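Oxidoreductase, short chain dehydrogenase/reductase family protein (Bifidobacterium adolescentis L2-32, PDB 6OW4) acts as a 20beta-hydroxysteroid dehydrogenase, an NADH-dependent oxidoreductase of the short-chain dehydrogenase/reductase family. Local coordinates at residues F[119-124]-F[164-169]. Numbering follows the deposited sequence.
Sequences LGTVDF and HEIMRE
Val122 and Met167 meet through aliphatic groups and a peptide carbonyl, whereas the flat groups of helix segment 164-169, the His164 ring and the Arg168 guanidinium, each have an atom of the other residue in plane at the edge. For the imidazole it is Arg168 NH2; for the guanidinium it is the backbone His164 O, only 6° out of plane. Arg168 NE donates to His164 O at 3.1 Å, approaching from above the carbonyl plane by 51°. This helps fix the rotation of the guanidinium, whose NH2 also forms a salt bridge with Asp139 of the second subunit.

Across the contact, Met167 CG stands anti to its carbonyl carbon (chi1 -73°) and the chain runs on extended. Its CG comes 3.2 Å from Val122 O, a close carbon-oxygen approach, and its methyl CE lies 3.5 Å from Asp123 O. The two gamma branches of Val122 divide the helix surface: CG1 touches Met167 CE at 4.0 Å and CG2 touches Ile166 CD1 at 3.8 Å, both side chains crossing that of Val122 at about a right angle. Ile166 CG2 reaches Val122 N at 3.8 Å. Met167 CG over Val122 O and Ile166 CG2 over Val122 N thus cover two buried backbone atoms that have no polar partner in the model. Thr121 OG1, nearby, is hydrogen-bonded to His170 and His172, just past the segment.

Val122 also packs on Phe45 of strand 42-47, and Ile166 on Val116 of helix 105-119. The end of crossover helix 142-170 therefore packs back on the loop leading into strand 124-127, the first strand of the beta-alpha-beta unit 124-127/142-170/174-179, a unit characteristic of the Rossmann fold of short-chain dehydrogenases.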
ATOM      1  N   LEU F 119      17.974 -34.748  -4.766  1.00 53.95           N
ATOM      2  CA  LEU F 119      18.375 -33.745  -3.739  1.00 52.48           C
ATOM      3  C   LEU F 119      18.070 -34.281  -2.333  1.00 50.88           C
ATOM      4  O   LEU F 119      18.965 -34.196  -1.467  1.00 49.20           O
ATOM      5  CB  LEU F 119      17.636 -32.430  -4.011  1.00 52.28           C
ATOM      6  CG  LEU F 119      18.428 -31.150  -3.750  1.00 52.94           C
ATOM      7  CD1 LEU F 119      19.664 -31.074  -4.635  1.00 53.69           C
ATOM      8  CD2 LEU F 119      17.551 -29.926  -3.970  1.00 52.65           C
ATOM      9  N   GLY F 120      16.857 -34.800  -2.120  1.00 48.62           N
ATOM     10  CA  GLY F 120      16.404 -35.363  -0.833  1.00 47.76           C
ATOM     11  C   GLY F 120      15.084 -34.756  -0.391  1.00 46.00           C
ATOM     12  O   GLY F 120      14.145 -35.527  -0.118  1.00 47.26           O
ATOM     13  N   THR F 121      15.019 -33.423  -0.320  1.00 43.82           N
ATOM     14  CA  THR F 121      13.808 -32.646   0.063  1.00 42.46           C
ATOM     15  C   THR F 121      13.962 -31.190  -0.393  1.00 39.92           C
ATOM     16  O   THR F 121      14.989 -30.872  -1.028  1.00 37.91           O
ATOM     17  CB  THR F 121      13.544 -32.730   1.573  1.00 42.80           C
ATOM     18  OG1 THR F 121      12.290 -32.097   1.833  1.00 43.21           O
ATOM     19  CG2 THR F 121      14.626 -32.081   2.410  1.00 42.82           C
ATOM     20  N   VAL F 122      12.970 -30.353  -0.072  1.00 39.61           N
ATOM     21  CA  VAL F 122      12.936 -28.894  -0.392  1.00 39.53           C
ATOM     22  C   VAL F 122      12.581 -28.131   0.890  1.00 38.92           C
ATOM     23  O   VAL F 122      11.413 -28.209   1.319  1.00 38.71           O
ATOM     24  CB  VAL F 122      11.948 -28.605  -1.541  1.00 40.19           C
ATOM     25  CG1 VAL F 122      11.679 -27.118  -1.719  1.00 40.12           C
ATOM     26  CG2 VAL F 122      12.426 -29.213  -2.851  1.00 41.02           C
ATOM     27  N   ASP F 123      13.570 -27.448   1.479  1.00 38.25           N
ATOM     28  CA  ASP F 123      13.424 -26.545   2.654  1.00 37.63           C
ATOM     29  C   ASP F 123      13.118 -25.125   2.165  1.00 35.45           C
ATOM     30  O   ASP F 123      12.423 -24.394   2.889  1.00 34.20           O
ATOM     31  CB  ASP F 123      14.688 -26.528   3.517  1.00 38.39           C
ATOM     32  CG  ASP F 123      15.029 -27.865   4.150  1.00 40.32           C
ATOM     33  OD1 ASP F 123      14.316 -28.269   5.091  1.00 43.54           O
ATOM     34  OD2 ASP F 123      16.005 -28.494   3.696  1.00 42.26           O
ATOM     35  N   PHE F 124      13.641 -24.742   0.998  1.00 33.46           N
ATOM     36  CA  PHE F 124      13.434 -23.407   0.380  1.00 32.31           C
ATOM     37  C   PHE F 124      13.252 -23.550  -1.134  1.00 30.78           C
ATOM     38  O   PHE F 124      13.708 -24.552  -1.712  1.00 31.45           O
ATOM     39  CB  PHE F 124      14.616 -22.486   0.689  1.00 32.97           C
ATOM     40  CG  PHE F 124      15.921 -22.938   0.084  1.00 33.88           C
ATOM     41  CD1 PHE F 124      16.294 -22.528  -1.188  1.00 34.48           C
ATOM     42  CD2 PHE F 124      16.768 -23.787   0.778  1.00 34.52           C
ATOM     43  CE1 PHE F 124      17.490 -22.953  -1.747  1.00 34.62           C
ATOM     44  CE2 PHE F 124      17.965 -24.207   0.219  1.00 34.89           C
ATOM     45  CZ  PHE F 124      18.325 -23.790  -1.041  1.00 34.90           C
ATOM     46  N   HIS F 164       5.883 -26.281  -1.963  1.00 31.84           N
ATOM     47  CA  HIS F 164       5.127 -26.394  -0.685  1.00 32.08           C
ATOM     48  C   HIS F 164       4.380 -27.733  -0.627  1.00 33.01           C
ATOM     49  O   HIS F 164       4.012 -28.145   0.491  1.00 34.36           O
ATOM     50  CB  HIS F 164       4.231 -25.164  -0.454  1.00 30.61           C
ATOM     51  CG  HIS F 164       3.051 -25.043  -1.358  1.00 30.03           C
ATOM     52  ND1 HIS F 164       1.981 -25.914  -1.301  1.00 30.26           N
ATOM     53  CD2 HIS F 164       2.742 -24.127  -2.301  1.00 29.31           C
ATOM     54  CE1 HIS F 164       1.077 -25.556  -2.189  1.00 29.23           C
ATOM     55  NE2 HIS F 164       1.519 -24.461  -2.816  1.00 29.19           N
ATOM     56  N   GLU F 165       4.178 -28.393  -1.774  1.00 33.45           N
ATOM     57  CA  GLU F 165       3.649 -29.783  -1.851  1.00 34.01           C
ATOM     58  C   GLU F 165       4.656 -30.739  -1.200  1.00 34.48           C
ATOM     59  O   GLU F 165       4.241 -31.518  -0.319  1.00 35.93           O
ATOM     60  CB  GLU F 165       3.366 -30.189  -3.300  1.00 35.10           C
ATOM     61  CG  GLU F 165       1.968 -29.822  -3.772  1.00 35.11           C
ATOM     62  CD  GLU F 165       1.691 -30.081  -5.245  1.00 34.66           C
ATOM     63  OE1 GLU F 165       2.605 -30.551  -5.950  1.00 34.21           O
ATOM     64  OE2 GLU F 165       0.556 -29.811  -5.685  1.00 34.25           O
ATOM     65  N   ILE F 166       5.924 -30.674  -1.619  1.00 33.78           N
ATOM     66  CA  ILE F 166       7.044 -31.516  -1.099  1.00 34.86           C
ATOM     67  C   ILE F 166       7.156 -31.317   0.418  1.00 35.33           C
ATOM     68  O   ILE F 166       7.263 -32.328   1.138  1.00 36.64           O
ATOM     69  CB  ILE F 166       8.368 -31.187  -1.821  1.00 35.60           C
ATOM     70  CG1 ILE F 166       8.358 -31.677  -3.272  1.00 35.92           C
ATOM     71  CG2 ILE F 166       9.562 -31.744  -1.056  1.00 36.07           C
ATOM     72  CD1 ILE F 166       9.355 -30.976  -4.172  1.00 35.68           C
ATOM     73  N   MET F 167       7.136 -30.057   0.867  1.00 34.78           N
ATOM     74  CA  MET F 167       7.342 -29.653   2.284  1.00 34.12           C
ATOM     75  C   MET F 167       6.314 -30.351   3.180  1.00 32.85           C
ATOM     76  O   MET F 167       6.731 -30.996   4.162  1.00 31.99           O
ATOM     77  CB  MET F 167       7.206 -28.136   2.440  1.00 33.86           C
ATOM     78  CG  MET F 167       8.388 -27.372   1.881  1.00 34.25           C
ATOM     79  SD  MET F 167       8.063 -25.599   1.750  1.00 33.82           S
ATOM     80  CE  MET F 167       9.552 -25.049   0.919  1.00 33.34           C
ATOM     81  N   ARG F 168       5.027 -30.220   2.851  1.00 32.82           N
ATOM     82  CA  ARG F 168       3.903 -30.808   3.628  1.00 34.65           C
ATOM     83  C   ARG F 168       3.967 -32.337   3.540  1.00 36.02           C
ATOM     84  O   ARG F 168       3.806 -32.993   4.588  1.00 37.15           O
ATOM     85  CB  ARG F 168       2.567 -30.267   3.115  1.00 34.36           C
ATOM     86  CG  ARG F 168       2.363 -28.784   3.387  1.00 34.40           C
ATOM     87  CD  ARG F 168       1.030 -28.305   2.855  1.00 35.06           C
ATOM     88  NE  ARG F 168       1.013 -28.267   1.400  1.00 34.82           N
ATOM     89  CZ  ARG F 168      -0.083 -28.162   0.655  1.00 35.13           C
ATOM     90  NH1 ARG F 168      -1.277 -28.088   1.222  1.00 36.14           N
ATOM     91  NH2 ARG F 168       0.019 -28.135  -0.662  1.00 35.30           N
ATOM     92  N   GLU F 169       4.213 -32.873   2.340  1.00 37.71           N
ATOM     93  CA  GLU F 169       4.334 -34.333   2.073  1.00 38.64           C
ATOM     94  C   GLU F 169       5.496 -34.917   2.885  1.00 40.05           C
ATOM     95  O   GLU F 169       5.379 -36.082   3.312  1.00 42.06           O
ATOM     96  CB  GLU F 169       4.520 -34.594   0.578  1.00 39.68           C
ATOM     97  CG  GLU F 169       3.233 -34.466  -0.218  1.00 40.24           C
ATOM     98  CD  GLU F 169       3.409 -34.391  -1.725  1.00 40.21           C
ATOM     99  OE1 GLU F 169       4.515 -34.705  -2.206  1.00 42.06           O
ATOM    100  OE2 GLU F 169       2.441 -34.015  -2.415  1.00 39.55           O
TER